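401aa long hypothetical glucose-1-phosphate thymidylyltransferase (Sulfolobus tokodaii, PDB 2GGO) probably makes UDP-N-acetylglucosamine and UDP-N-acetylgalactosamine as a bifunctional sugar-phosphate nucleotidyltransferase and acetyltransferase, and probably also forms dTDP-glucose. Local coordinates at residues Phe25-Ser30 with Val299-Ser304; Lys23-Val26 with Lys31-Ile34. All coordinates share one frame; numbering follows the deposited sequence.

Contact 1. Residues Phe25-Ser30 with Val299-Ser304; sequences FVPILS and VIMEGS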
# COMPACT_ATOMS: atom_id res chain seq x y z
N PHE A 25 4.92 4.61 -3.72
CA PHE A 25 5.55 3.70 -4.72
C PHE A 25 5.44 2.19 -4.42
O PHE A 25 6.00 1.40 -5.11
CB PHE A 25 6.98 4.14 -5.02
CG PHE A 25 7.03 5.43 -5.75
CD1 PHE A 25 6.83 5.45 -7.14
CD2 PHE A 25 7.22 6.62 -5.07
CE1 PHE A 25 6.84 6.65 -7.83
CE2 PHE A 25 7.21 7.82 -5.75
CZ PHE A 25 7.03 7.84 -7.13
N VAL A 26 4.72 1.82 -3.37
CA VAL A 26 4.38 0.42 -3.08
C VAL A 26 3.75 -0.16 -4.35
O VAL A 26 2.80 0.46 -4.87
CB VAL A 26 3.40 0.33 -1.90
CG1 VAL A 26 2.68 -1.01 -1.84
CG2 VAL A 26 4.12 0.53 -0.61
N PRO A 27 4.26 -1.34 -4.85
CA PRO A 27 3.65 -1.89 -6.05
C PRO A 27 2.36 -2.68 -5.78
O PRO A 27 2.17 -3.33 -4.73
CB PRO A 27 4.76 -2.76 -6.65
CG PRO A 27 5.58 -3.18 -5.54
CD PRO A 27 5.36 -2.22 -4.38
N ILE A 28 1.46 -2.55 -6.73
CA ILE A 28 0.27 -3.35 -6.79
C ILE A 28 0.46 -3.99 -8.14
O ILE A 28 0.50 -3.29 -9.17
CB ILE A 28 -0.98 -2.48 -6.75
CG1 ILE A 28 -0.99 -1.65 -5.48
CG2 ILE A 28 -2.23 -3.36 -6.85
CD1 ILE A 28 -1.72 -0.39 -5.64
N LEU A 29 0.64 -5.32 -8.15
CA LEU A 29 1.11 -6.03 -9.33
C LEU A 29 2.30 -5.25 -9.85
O LEU A 29 3.18 -4.86 -9.08
CB LEU A 29 -0.01 -6.16 -10.36
CG LEU A 29 -1.28 -6.86 -9.88
CD1 LEU A 29 -2.33 -6.96 -10.98
CD2 LEU A 29 -0.98 -8.25 -9.30
N SER A 30 2.32 -4.93 -11.13
CA SER A 30 3.51 -4.33 -11.68
C SER A 30 3.70 -2.82 -11.50
O SER A 30 4.74 -2.31 -11.92
CB SER A 30 3.57 -4.65 -13.16
OG SER A 30 2.70 -3.80 -13.87
N VAL A 299 3.99 -11.14 -1.93
CA VAL A 299 4.33 -10.13 -2.87
C VAL A 299 5.83 -10.04 -2.77
O VAL A 299 6.39 -9.80 -1.69
CB VAL A 299 3.69 -8.78 -2.47
CG1 VAL A 299 3.96 -7.73 -3.53
CG2 VAL A 299 2.14 -9.00 -2.27
N ILE A 300 6.47 -10.27 -3.88
CA ILE A 300 7.95 -10.26 -3.91
C ILE A 300 8.29 -9.22 -4.99
O ILE A 300 7.96 -9.37 -6.14
CB ILE A 300 8.50 -11.68 -4.23
CG1 ILE A 300 8.10 -12.71 -3.13
CG2 ILE A 300 9.99 -11.70 -4.33
CD1 ILE A 300 8.36 -14.20 -3.55
N MET A 301 8.91 -8.13 -4.54
CA MET A 301 9.16 -6.97 -5.37
C MET A 301 10.36 -7.12 -6.29
O MET A 301 11.00 -8.19 -6.39
CB MET A 301 9.21 -5.72 -4.48
CG MET A 301 7.89 -5.46 -3.71
SD MET A 301 7.88 -4.13 -2.51
CE MET A 301 6.24 -4.40 -1.83
N GLU A 302 10.68 -6.02 -6.96
CA GLU A 302 11.52 -5.98 -8.17
C GLU A 302 12.89 -6.63 -8.00
O GLU A 302 13.65 -6.19 -7.14
CB GLU A 302 11.77 -4.50 -8.56
CG GLU A 302 10.51 -3.69 -8.86
CD GLU A 302 9.91 -2.95 -7.65
OE1 GLU A 302 10.24 -3.29 -6.50
OE2 GLU A 302 9.09 -2.02 -7.85
N GLY A 303 13.25 -7.55 -8.89
CA GLY A 303 14.58 -8.13 -8.91
C GLY A 303 14.97 -8.95 -7.68
O GLY A 303 16.12 -9.29 -7.52
N SER A 304 14.02 -9.27 -6.82
CA SER A 304 14.30 -10.12 -5.64
C SER A 304 14.43 -11.56 -6.01
O SER A 304 13.81 -12.02 -6.91
CB SER A 304 13.24 -9.96 -4.60
OG SER A 304 13.47 -8.70 -3.97

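Contact 2. Residues Lys23-Val26 with Lys31-Ile34; sequences KAFV and KPLI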
# COMPACT_ATOMS: atom_id res chain seq x y z
N LYS A 23 5.76 5.44 0.53
CA LYS A 23 4.61 4.52 0.32
C LYS A 23 3.87 4.65 -0.99
O LYS A 23 3.21 3.70 -1.40
CB LYS A 23 3.59 4.57 1.44
CG LYS A 23 3.77 5.74 2.36
CD LYS A 23 2.44 6.48 2.54
CE LYS A 23 2.68 7.87 3.19
NZ LYS A 23 1.58 8.25 4.15
N ALA A 24 3.95 5.82 -1.62
CA ALA A 24 3.23 6.08 -2.88
C ALA A 24 3.73 5.15 -3.94
O ALA A 24 3.05 4.90 -4.93
CB ALA A 24 3.47 7.53 -3.31
N PHE A 25 4.92 4.61 -3.72
CA PHE A 25 5.55 3.70 -4.72
C PHE A 25 5.44 2.19 -4.42
O PHE A 25 6.00 1.40 -5.11
CB PHE A 25 6.98 4.14 -5.02
CG PHE A 25 7.03 5.43 -5.75
CD1 PHE A 25 6.83 5.45 -7.14
CD2 PHE A 25 7.22 6.62 -5.07
CE1 PHE A 25 6.84 6.65 -7.83
CE2 PHE A 25 7.21 7.82 -5.75
CZ PHE A 25 7.03 7.84 -7.13
N VAL A 26 4.72 1.82 -3.37
CA VAL A 26 4.38 0.42 -3.08
C VAL A 26 3.75 -0.16 -4.35
O VAL A 26 2.80 0.46 -4.87
CB VAL A 26 3.40 0.33 -1.90
CG1 VAL A 26 2.68 -1.01 -1.84
CG2 VAL A 26 4.12 0.53 -0.61
N LYS A 31 2.76 -2.08 -10.92
CA LYS A 31 2.97 -0.62 -10.90
C LYS A 31 2.70 0.00 -9.56
O LYS A 31 1.92 -0.54 -8.78
CB LYS A 31 2.28 0.11 -12.08
CG LYS A 31 0.78 0.10 -12.11
CD LYS A 31 0.21 0.33 -13.51
CE LYS A 31 -1.33 0.41 -13.42
NZ LYS A 31 -2.07 0.77 -14.66
N PRO A 32 3.40 1.11 -9.27
CA PRO A 32 3.24 1.70 -7.95
C PRO A 32 1.81 2.24 -7.71
O PRO A 32 1.09 2.60 -8.65
CB PRO A 32 4.30 2.80 -7.94
CG PRO A 32 4.43 3.18 -9.34
CD PRO A 32 4.35 1.88 -10.09
N LEU A 33 1.40 2.25 -6.45
CA LEU A 33 0.15 2.84 -6.04
C LEU A 33 -0.11 4.21 -6.73
O LEU A 33 -1.21 4.43 -7.25
CB LEU A 33 0.15 3.03 -4.52
CG LEU A 33 -1.11 3.67 -3.92
CD1 LEU A 33 -2.32 2.87 -4.11
CD2 LEU A 33 -0.87 3.86 -2.46
N ILE A 34 0.86 5.12 -6.70
CA ILE A 34 0.60 6.49 -7.11
C ILE A 34 0.28 6.56 -8.61
O ILE A 34 -0.39 7.46 -9.09
CB ILE A 34 1.76 7.42 -6.75
CG1 ILE A 34 1.24 8.86 -6.86
CG2 ILE A 34 3.03 7.09 -7.65
CD1 ILE A 34 2.16 9.92 -6.47

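Contact 1. Residues Phe25-Ser30 with Val299-Ser304
Met301 packs against the CG-CD edge of the Pro27 ring and joins the two halves of the enzyme: Pro27 belongs to the N-terminal nucleotidyltransferase domain, Met301 to a turn following strand 298-300 in the left-handed parallel beta-helix of the C-terminal half. From CB, which stays back from the ring, the methionine turns its CG anti to the carbonyl carbon (chi1 -60°) and then runs out extended. CG arrives first, 3.7 Å from CG of Pro27. SD passes on to CD of Pro27, also at 3.7 Å, and the methyl CE ends 3.5 Å from that same CD, a tight carbon pair. Three successive atoms thus follow the CG-CD edge, although the side chains taken whole cross at about a right angle. With no hydrogen bond between the segments, this is apolar packing in a buried place. Exchanging Met301 for an alanine would probably leave that edge of Pro27 without its cover and open a gap between the domains. Glu302 adds a looser touch, its OE2 4.4 Å from CG of Pro27, while its OE1 forms a salt bridge with Arg21, which also donates to Phe25 O. Both residues start from a type II beta turn, Met301 to Ser304, where Gly303 takes a positive phi of 64° and Ser304 N donates to Met301 O at 3.2 Å.

Contact 2. Residues Lys23-Val26 with Lys31-Ile34
Val26 O is gripped twice from the segment Lys31-Ile34: Leu33 N donates to it at 2.8 Å in a fairly straight bond (156° at the hydrogen), and the CA-H of Pro32 approaches as a weaker donor, with CA 3.3 Å from Val26 O. A second carbonyl, Ala24 O, accepts from Ile34 N at 2.8 Å, the donor N lying in the carbonyl plane. Two consecutive amides where strand 31-32 passes into the following helix are therefore satisfied by carbonyls two residues apart. The 3-10 segment 23-25 carries the first of these carbonyls, and its turn is closed by Val26 N donating to Lys23 O at 3.1 Å. Between the two segments the chain forms a small antiparallel hairpin, strands 27-28 and 31-32, so the bonds draw together its incoming and outgoing arms within the nucleotidyltransferase domain, a Rossmann-like fold of the GT-A type. Apolar groups fill in around the amides. Ile34 has CG1 anti to its backbone N (chi1 -164°), which turns the other branch, CG2, over one face of the Phe25 ring; this CH-pi contact lies 4.2 Å from the ring centroid and 25° off the normal, displaced toward CE1 and CZ. The CB atoms of Ile34 and Ala24 meet at 3.8 Å. Pro32 comes at the same ring obliquely, its CB 3.8 Å from Phe25 CD1 and close to the phenylalanine backbone as well. Helix 58-64 adds a further aromatic neighbour, Phe61, which meets the Phe25 ring edge-to-face and also touches the side chains of Ala24 and Ile34.

Contacts 1 and 2 use the same hairpin in different ways and share Phe25 and Val26; their centres lie about 9 Å apart. Contact 2 ties the base of the hairpin to helix 33-43, whereas contact 1 turns Pro27, on the strand that follows, to the beta-helix. They also meet directly, Ile28 CD1 packing 3.6 Å from Leu33 CD1. Contact 2 reaches toward the active site: the side chain of Lys23 comes about 4 Å from Gly9, which probably binds the nucleoside triphosphate, and about 7 Å from the side chain of Tyr97, which probably binds N-acetylglucosamine 1-phosphate (nearest atoms in each case). Contact 1 lies away from these sites, at the junction of the domains.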